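Long-range contacts in peroxiredoxin (Mycobacterium tuberculosis, PDB 5EPF), which reduces hydrogen peroxide and organic hydroperoxides to water and alcohols, probably with electrons from thioredoxin, and so protects the cell against oxidative stress: residues V39-F43 against E55-F59; V122-T126 against V138-E142; E65-A71 against A152-R157. All coordinates share one frame. Numbering follows the deposited sequence.

Interaction 1 of 3, residues V39-F43 against E55-F59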
loop_
_atom_site.group_PDB
_atom_site.type_symbol
_atom_site.label_atom_id
_atom_site.label_comp_id
_atom_site.label_asym_id
_atom_site.label_seq_id
_atom_site.Cartn_x
_atom_site.Cartn_y
_atom_site.Cartn_z
ATOM N N VAL A 39 -0.931 -9.202 1.840
ATOM C CA VAL A 39 -0.502 -7.995 1.131
ATOM C C VAL A 39 -0.348 -6.867 2.146
ATOM O O VAL A 39 -1.259 -6.608 2.943
ATOM C CB VAL A 39 -1.530 -7.587 0.053
ATOM C CG1 VAL A 39 -1.302 -6.143 -0.393
ATOM C CG2 VAL A 39 -1.488 -8.552 -1.162
ATOM N N VAL A 40 0.772 -6.161 2.092
ATOM C CA VAL A 40 0.961 -4.933 2.852
ATOM C C VAL A 40 0.657 -3.786 1.888
ATOM O O VAL A 40 1.454 -3.485 0.984
ATOM C CB VAL A 40 2.378 -4.836 3.428
ATOM C CG1 VAL A 40 2.507 -3.558 4.258
ATOM C CG2 VAL A 40 2.697 -6.057 4.267
ATOM N N LEU A 41 -0.517 -3.167 2.065
ATOM C CA LEU A 41 -1.046 -2.144 1.163
ATOM C C LEU A 41 -0.757 -0.793 1.807
ATOM O O LEU A 41 -1.347 -0.459 2.840
ATOM C CB LEU A 41 -2.556 -2.332 0.967
ATOM C CG LEU A 41 -3.227 -1.371 -0.018
ATOM C CD1 LEU A 41 -2.702 -1.591 -1.447
ATOM C CD2 LEU A 41 -4.749 -1.529 0.052
ATOM N N PHE A 42 0.186 -0.042 1.244
ATOM C CA PHE A 42 0.641 1.190 1.872
ATOM C C PHE A 42 0.192 2.390 1.048
ATOM O O PHE A 42 0.658 2.588 -0.082
ATOM C CB PHE A 42 2.136 1.181 2.235
ATOM C CG PHE A 42 3.133 1.200 1.073
ATOM C CD1 PHE A 42 3.719 2.399 0.661
ATOM C CD2 PHE A 42 3.574 0.021 0.483
ATOM C CE1 PHE A 42 4.672 2.422 -0.351
ATOM C CE2 PHE A 42 4.534 0.042 -0.544
ATOM C CZ PHE A 42 5.084 1.241 -0.935
ATOM N N PHE A 43 -0.730 3.174 1.617
ATOM C CA PHE A 43 -1.207 4.409 0.999
ATOM C C PHE A 43 -0.211 5.517 1.323
ATOM O O PHE A 43 0.115 5.758 2.494
ATOM C CB PHE A 43 -2.554 4.810 1.599
ATOM C CG PHE A 43 -3.730 4.026 1.099
ATOM C CD1 PHE A 43 -4.507 4.486 0.044
ATOM C CD2 PHE A 43 -4.094 2.843 1.729
ATOM C CE1 PHE A 43 -5.617 3.749 -0.396
ATOM C CE2 PHE A 43 -5.198 2.117 1.324
ATOM C CZ PHE A 43 -5.963 2.570 0.254
ATOM N N GLU A 55 9.711 6.122 2.631
ATOM C CA GLU A 55 8.845 5.009 3.009
ATOM C C GLU A 55 8.899 3.889 1.974
ATOM O O GLU A 55 9.077 2.711 2.322
ATOM C CB GLU A 55 7.409 5.515 3.173
ATOM C CG GLU A 55 6.473 4.394 3.570
ATOM C CD GLU A 55 5.009 4.747 3.587
ATOM O OE1 GLU A 55 4.616 5.881 3.259
ATOM O OE2 GLU A 55 4.210 3.834 3.926
ATOM N N ALA A 56 8.758 4.245 0.692
ATOM C CA ALA A 56 8.673 3.246 -0.363
ATOM C C ALA A 56 10.027 2.597 -0.628
ATOM O O ALA A 56 10.085 1.408 -0.961
ATOM C CB ALA A 56 8.105 3.895 -1.626
ATOM N N CYS A 57 11.123 3.348 -0.489
ATOM C CA CYS A 57 12.440 2.737 -0.629
ATOM C C CYS A 57 12.749 1.788 0.523
ATOM O O CYS A 57 13.493 0.816 0.338
ATOM C CB CYS A 57 13.520 3.812 -0.755
ATOM S SG CYS A 57 13.527 4.630 -2.371
ATOM N N HIS A 58 12.211 2.053 1.719
ATOM C CA HIS A 58 12.384 1.106 2.814
ATOM C C HIS A 58 11.640 -0.194 2.522
ATOM O O HIS A 58 12.191 -1.282 2.725
ATOM C CB HIS A 58 11.952 1.751 4.133
ATOM C CG HIS A 58 12.361 0.979 5.349
ATOM N ND1 HIS A 58 13.653 0.563 5.573
ATOM C CD2 HIS A 58 11.641 0.551 6.414
ATOM C CE1 HIS A 58 13.715 -0.078 6.728
ATOM N NE2 HIS A 58 12.506 -0.104 7.256
ATOM N N PHE A 59 10.414 -0.103 1.980
ATOM C CA PHE A 59 9.733 -1.302 1.491
ATOM C C PHE A 59 10.561 -2.021 0.434
ATOM O O PHE A 59 10.687 -3.254 0.470
ATOM C CB PHE A 59 8.362 -0.956 0.920
ATOM C CG PHE A 59 7.262 -0.897 1.953
ATOM C CD1 PHE A 59 6.764 -2.062 2.526
ATOM C CD2 PHE A 59 6.715 0.319 2.356
ATOM C CE1 PHE A 59 5.748 -2.011 3.474
ATOM C CE2 PHE A 59 5.703 0.378 3.308
ATOM C CZ PHE A 59 5.220 -0.807 3.872
HETATM O O HOH W 1 1.648 4.206 4.101
#
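Two aromatic rings fill most of the gap between strand 39-43 and helix 50-61. The axes of strand 39-43 and helix 55-59 run nearly antiparallel, at 163°, and approach to 10.9 Å, a separation bridged by side chains. Val40 and Phe42 project toward the helix, whereas Leu41 points away. Phe42 is the main bump: its ring enters a hollow lined by Glu55, Ala56 and Phe59, with Phe42 CE1 3.9 Å from Ala56 CB and Phe42 CD1 3.6 Å from Glu55 OE2. Phe59 forms the wall. The two rings make an offset stack, planes at 10° and centroids 4.1 Å apart, with Phe42 CG 3.5 Å from Phe59 CE2. Of the 249 Å² buried, Phe42 and Phe59 account for 164 Å². Val40 fills the space beside the stack, its CG1 3.7 Å from Phe59 CE1. Glu55 passes the stack in extended form and reaches the strand through water 1, which donates to Glu55 OE2 (2.6 Å) and Phe43 O (2.7 Å); its other oxygen, OE1, forms a salt bridge with Arg124. This is the packing of a beta-alpha unit of the thioredoxin fold, the chain turning back after the strand into the helix that also carries Cys52, the probable sulfenic-acid-forming residue. No direct hydrogen bond joins the segments. The chemistry therefore implies an apolar interior in which strand and helix meet through stacked rings and shape complementarity, with the one carboxylate at its margin paired to charge and water close to the reactive cysteine.

Interaction 2 of 3, residues V122-T126 against V138-E142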
loop_
_atom_site.group_PDB
_atom_site.type_symbol
_atom_site.label_atom_id
_atom_site.label_comp_id
_atom_site.label_asym_id
_atom_site.label_seq_id
_atom_site.Cartn_x
_atom_site.Cartn_y
_atom_site.Cartn_z
ATOM N N VAL A 122 -3.998 11.327 -0.279
ATOM C CA VAL A 122 -4.539 10.462 0.777
ATOM C C VAL A 122 -3.792 10.687 2.083
ATOM O O VAL A 122 -2.667 11.200 2.117
ATOM C CB VAL A 122 -4.469 8.982 0.373
ATOM C CG1 VAL A 122 -5.360 8.712 -0.829
ATOM C CG2 VAL A 122 -3.023 8.532 0.126
ATOM N N LYS A 123 -4.420 10.256 3.175
ATOM C CA LYS A 123 -3.762 10.214 4.471
ATOM C C LYS A 123 -2.850 8.982 4.515
ATOM O O LYS A 123 -3.283 7.875 4.195
ATOM C CB LYS A 123 -4.842 10.122 5.555
ATOM C CG LYS A 123 -4.358 10.121 6.982
ATOM C CD LYS A 123 -5.535 10.160 7.961
ATOM C CE LYS A 123 -5.052 10.277 9.384
ATOM N NZ LYS A 123 -6.197 10.456 10.325
ATOM N N ARG A 124 -1.585 9.175 4.893
ATOM C CA ARG A 124 -0.579 8.108 4.876
ATOM C C ARG A 124 -0.934 6.997 5.864
ATOM O O ARG A 124 -0.928 7.218 7.075
ATOM C CB ARG A 124 0.800 8.677 5.219
ATOM C CG ARG A 124 1.920 7.660 5.071
ATOM C CD ARG A 124 3.322 8.151 5.483
ATOM N NE ARG A 124 3.691 9.456 4.923
ATOM C CZ ARG A 124 4.292 9.659 3.749
ATOM N NH1 ARG A 124 4.618 8.638 2.962
ATOM N NH2 ARG A 124 4.580 10.898 3.351
ATOM N N THR A 125 -1.234 5.800 5.367
ATOM C CA THR A 125 -1.775 4.724 6.189
ATOM C C THR A 125 -1.429 3.405 5.526
ATOM O O THR A 125 -1.555 3.285 4.306
ATOM C CB THR A 125 -3.310 4.823 6.283
ATOM O OG1 THR A 125 -3.723 6.187 6.448
ATOM C CG2 THR A 125 -3.840 4.004 7.424
ATOM N N THR A 126 -1.020 2.419 6.325
ATOM C CA THR A 126 -0.687 1.093 5.818
ATOM C C THR A 126 -1.588 0.040 6.430
ATOM O O THR A 126 -1.800 0.022 7.652
ATOM C CB THR A 126 0.779 0.779 6.102
ATOM O OG1 THR A 126 1.585 1.774 5.456
ATOM C CG2 THR A 126 1.177 -0.607 5.622
ATOM N N VAL A 138 -2.760 -2.009 11.218
ATOM C CA VAL A 138 -2.862 -0.692 10.595
ATOM C C VAL A 138 -1.761 0.189 11.171
ATOM O O VAL A 138 -1.615 0.277 12.396
ATOM C CB VAL A 138 -4.237 -0.033 10.825
ATOM C CG1 VAL A 138 -4.307 1.316 10.105
ATOM C CG2 VAL A 138 -5.373 -0.955 10.368
ATOM N N ILE A 139 -0.982 0.825 10.294
ATOM C CA ILE A 139 0.014 1.818 10.686
ATOM C C ILE A 139 -0.466 3.169 10.175
ATOM O O ILE A 139 -0.607 3.365 8.963
ATOM C CB ILE A 139 1.427 1.482 10.171
ATOM C CG1 ILE A 139 1.853 0.046 10.534
ATOM C CG2 ILE A 139 2.426 2.522 10.722
ATOM C CD1 ILE A 139 1.545 -1.025 9.450
ATOM N N SER A 140 -0.733 4.101 11.093
ATOM C CA SER A 140 -1.366 5.359 10.717
ATOM C C SER A 140 -0.350 6.481 10.464
ATOM O O SER A 140 0.868 6.299 10.558
ATOM C CB SER A 140 -2.426 5.730 11.748
ATOM O OG SER A 140 -1.914 5.593 13.056
ATOM N N SER A 141 -0.880 7.685 10.210
ATOM C CA SER A 141 -0.094 8.752 9.592
ATOM C C SER A 141 0.920 9.376 10.538
ATOM O O SER A 141 1.844 10.040 10.065
ATOM C CB SER A 141 -1.008 9.819 8.982
ATOM O OG SER A 141 -1.699 10.485 9.999
ATOM N N GLU A 142 0.801 9.164 11.846
ATOM C CA GLU A 142 1.729 9.794 12.774
ATOM C C GLU A 142 3.009 8.990 12.968
ATOM O O GLU A 142 3.933 9.480 13.618
ATOM C CB GLU A 142 1.046 10.056 14.121
ATOM C CG GLU A 142 0.898 8.842 15.004
ATOM C CD GLU A 142 -0.340 8.009 14.740
ATOM O OE1 GLU A 142 -0.893 8.037 13.620
ATOM O OE2 GLU A 142 -0.779 7.323 15.688
HETATM O O HOH W 2 2.361 11.142 7.546
HETATM O O HOH W 3 -3.542 7.292 9.074
#
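This is a two-stranded antiparallel beta contact that frays into loop, where strands 125-129 and 135-139 pair as a hairpin at one edge of the central mixed sheet. Thr126 and Ile139 form a hydrogen-bonded pair, CA atoms 5.0 Å apart: Thr126 N donates to Ile139 O at 2.8 Å and Ile139 N to Thr126 O at 2.9 Å, with angles of 164° and 162°. CA-H...O contacts accompany them, Thr125 CA to Ile139 O at 3.3 Å and Val138 CA to Thr126 O at 3.2 Å. On one face Thr126 CG2 meets Ile139 CD1 at 3.9 Å beside His148 of helix 145-158, whose ND1 is hydrogen-bonded to Thr126 OG1. Thr125 CG2 meets Val138 CG1 at 3.8 Å.

Toward Arg124 and Ser141 the ladder stops. Arg124 O lies 3.2 Å from Ser141 N, at an angle too poor for a hydrogen bond. Water 3 spans the opening, donating to Thr125 OG1 at 2.9 Å and accepting a weak bond from Ser141 N, also 2.9 Å. Thr125 OG1 donates to Lys123 O at 2.8 Å, while Lys123 CE rests 3.4 Å from Ser141 OG.

Arg124 CB lies 4.3 Å from Ser141 CB, and water 2 donates to Ser141 O (2.8 Å) while accepting weakly from Arg124 NE (3.4 Å). The guanidinium end leads to Glu55 in a salt bridge, about 3 Å separating the nearest side-chain atoms of Arg124 and Cys52, consistent with the active-site arginine stabilising the reactive thiolate in peroxiredoxins. The chemistry implies firm backbone bonding in the hairpin, giving way to partly water-bridged contacts beside the active site.

Interaction 3 of 3, residues E65-A71 against A152-R157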
loop_
_atom_site.group_PDB
_atom_site.type_symbol
_atom_site.label_atom_id
_atom_site.label_comp_id
_atom_site.label_asym_id
_atom_site.label_seq_id
_atom_site.Cartn_x
_atom_site.Cartn_y
_atom_site.Cartn_z
ATOM N N GLU A 65 13.094 -9.893 3.177
ATOM C CA GLU A 65 12.402 -10.124 4.442
ATOM C C GLU A 65 10.908 -10.365 4.229
ATOM O O GLU A 65 10.308 -11.242 4.873
ATOM C CB GLU A 65 12.630 -8.943 5.376
ATOM C CG GLU A 65 14.065 -8.787 5.893
ATOM C CD GLU A 65 15.050 -8.127 4.920
ATOM O OE1 GLU A 65 14.729 -7.851 3.744
ATOM O OE2 GLU A 65 16.186 -7.881 5.355
ATOM N N PHE A 66 10.284 -9.599 3.334
ATOM C CA PHE A 66 8.881 -9.859 3.033
ATOM C C PHE A 66 8.709 -11.193 2.325
ATOM O O PHE A 66 7.772 -11.936 2.620
ATOM C CB PHE A 66 8.227 -8.685 2.294
ATOM C CG PHE A 66 7.913 -7.524 3.202
ATOM C CD1 PHE A 66 6.838 -7.587 4.080
ATOM C CD2 PHE A 66 8.702 -6.388 3.211
ATOM C CE1 PHE A 66 6.556 -6.523 4.960
ATOM C CE2 PHE A 66 8.425 -5.326 4.076
ATOM C CZ PHE A 66 7.338 -5.395 4.950
ATOM N N ALA A 67 9.632 -11.546 1.432
ATOM C CA ALA A 67 9.549 -12.852 0.790
ATOM C C ALA A 67 9.684 -13.987 1.803
ATOM O O ALA A 67 9.019 -15.021 1.672
ATOM C CB ALA A 67 10.583 -12.961 -0.323
ATOM N N GLU A 68 10.510 -13.803 2.837
ATOM C CA GLU A 68 10.680 -14.859 3.835
ATOM C C GLU A 68 9.380 -15.174 4.568
ATOM O O GLU A 68 9.156 -16.328 4.958
ATOM C CB GLU A 68 11.764 -14.496 4.846
ATOM C CG GLU A 68 12.141 -15.702 5.710
ATOM C CD GLU A 68 12.704 -15.336 7.069
ATOM O OE1 GLU A 68 13.005 -14.146 7.302
ATOM O OE2 GLU A 68 12.858 -16.261 7.901
ATOM N N VAL A 69 8.526 -14.171 4.784
ATOM C CA VAL A 69 7.237 -14.393 5.435
ATOM C C VAL A 69 6.143 -14.589 4.397
ATOM O O VAL A 69 4.956 -14.567 4.731
ATOM C CB VAL A 69 6.873 -13.289 6.451
ATOM C CG1 VAL A 69 7.799 -13.353 7.663
ATOM C CG2 VAL A 69 6.902 -11.906 5.803
ATOM N N ARG A 70 6.531 -14.773 3.130
ATOM C CA ARG A 70 5.586 -15.038 2.042
ATOM C C ARG A 70 4.487 -13.988 1.993
ATOM O O ARG A 70 3.296 -14.304 1.965
ATOM C CB ARG A 70 4.961 -16.435 2.133
ATOM C CG ARG A 70 5.810 -17.480 2.783
ATOM C CD ARG A 70 6.542 -18.273 1.754
ATOM N NE ARG A 70 7.963 -18.325 2.067
ATOM C CZ ARG A 70 8.776 -19.302 1.684
ATOM N NH1 ARG A 70 10.056 -19.261 2.018
ATOM N NH2 ARG A 70 8.305 -20.318 0.974
ATOM N N ALA A 71 4.897 -12.722 2.019
ATOM C CA ALA A 71 3.983 -11.595 1.956
ATOM C C ALA A 71 4.468 -10.659 0.864
ATOM O O ALA A 71 5.650 -10.650 0.514
ATOM C CB ALA A 71 3.915 -10.854 3.301
ATOM N N ALA A 152 4.760 -3.637 9.839
ATOM C CA ALA A 152 4.117 -4.652 9.016
ATOM C C ALA A 152 4.911 -5.947 9.039
ATOM O O ALA A 152 4.348 -7.035 9.235
ATOM C CB ALA A 152 3.963 -4.145 7.589
ATOM N N LEU A 153 6.232 -5.849 8.875
ATOM C CA LEU A 153 7.074 -7.037 8.902
ATOM C C LEU A 153 7.020 -7.714 10.266
ATOM O O LEU A 153 6.933 -8.948 10.347
ATOM C CB LEU A 153 8.504 -6.666 8.496
ATOM C CG LEU A 153 9.534 -7.784 8.432
ATOM C CD1 LEU A 153 9.116 -8.839 7.409
ATOM C CD2 LEU A 153 10.932 -7.238 8.129
ATOM N N ALA A 154 7.040 -6.930 11.356
ATOM C CA ALA A 154 6.988 -7.548 12.684
ATOM C C ALA A 154 5.654 -8.263 12.914
ATOM O O ALA A 154 5.619 -9.356 13.492
ATOM C CB ALA A 154 7.274 -6.513 13.772
ATOM N N THR A 155 4.548 -7.679 12.447
ATOM C CA THR A 155 3.261 -8.356 12.555
ATOM C C THR A 155 3.260 -9.670 11.789
ATOM O O THR A 155 2.785 -10.703 12.296
ATOM C CB THR A 155 2.166 -7.438 12.042
ATOM O OG1 THR A 155 2.019 -6.360 12.975
ATOM C CG2 THR A 155 0.855 -8.214 11.894
ATOM N N LEU A 156 3.800 -9.665 10.570
ATOM C CA LEU A 156 3.819 -10.890 9.778
ATOM C C LEU A 156 4.723 -11.950 10.411
ATOM O O LEU A 156 4.385 -13.143 10.423
ATOM C CB LEU A 156 4.260 -10.553 8.350
ATOM C CG LEU A 156 3.232 -9.697 7.612
ATOM C CD1 LEU A 156 3.840 -8.978 6.406
ATOM C CD2 LEU A 156 2.028 -10.567 7.193
ATOM N N ARG A 157 5.869 -11.536 10.956
ATOM C CA ARG A 157 6.715 -12.484 11.670
ATOM C C ARG A 157 6.001 -13.056 12.887
ATOM O O ARG A 157 6.149 -14.241 13.192
ATOM C CB ARG A 157 8.041 -11.818 12.054
ATOM C CG ARG A 157 8.932 -11.600 10.844
ATOM C CD ARG A 157 10.199 -10.811 11.142
ATOM N NE ARG A 157 11.124 -10.824 10.008
ATOM C CZ ARG A 157 12.226 -10.086 9.910
ATOM N NH1 ARG A 157 12.542 -9.230 10.873
ATOM N NH2 ARG A 157 13.015 -10.212 8.844
HETATM O O HOH W 4 11.177 -12.027 7.447
#
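Glu65 lays its aliphatic part along helix 145-158, CB 3.7 Å from Leu153 CD2 and CG 3.4 Å from Arg157 NH2. Phe66 has one ring face under Leu153 (Phe66 CZ to Leu153 CB 3.9 Å) and its edge toward Leu156 and Ala152, one turn apart (Phe66 CE1 to Leu156 CD1 3.9 Å and to Ala152 CB 4.4 Å). Glu68 OE1 stays 4.2 Å from Arg157 NH2, beyond a salt bridge; water 4 bridges Glu68 OE1 and Arg157 NE, 2.8 Å from each, and donates to Glu65 O (2.8 Å). Val69 packs CG2 against Leu156 CB at 3.9 Å and CG1 against Arg157 CG at 3.8 Å. Arg70, with positive phi, completes a Schellman motif (Ala71 N to Phe66 O, 3.0 Å; Arg70 N to Ala67 O, 2.9 Å), which turns the chain so that Ala71 CB reaches Leu156 CD1 at 3.6 Å. Inward, Phe66, Ala152 and Leu156 touch Val40 of strand 39-43, so helices 63-68 and 145-158 pack side by side over the same sheet face.

In the fold
Interactions 1 and 2 meet across neighbouring strands 39-43 and 125-129 of the central sheet, their centres about 11 Å apart; Glu55 OE1 and Arg124 NH1, 2.8 Å apart, join them in a salt bridge near Cys52. Interaction 3 lies about 12 Å from interaction 1 and about 19 Å from interaction 2, centre to centre. It shares the core with interaction 1 through Phe59 CD1 and Phe66 CE2, 4.0 Å apart, on successive helices. Along the chain interaction 1 closes first; segment 65-71 then opens interaction 3, which encloses interaction 2 before helix 145-158 completes it. Interaction 1 touches both others, so side-chain packing on the thioredoxin-like sheet leads from the Cys52 region to helices 63-68 and 145-158.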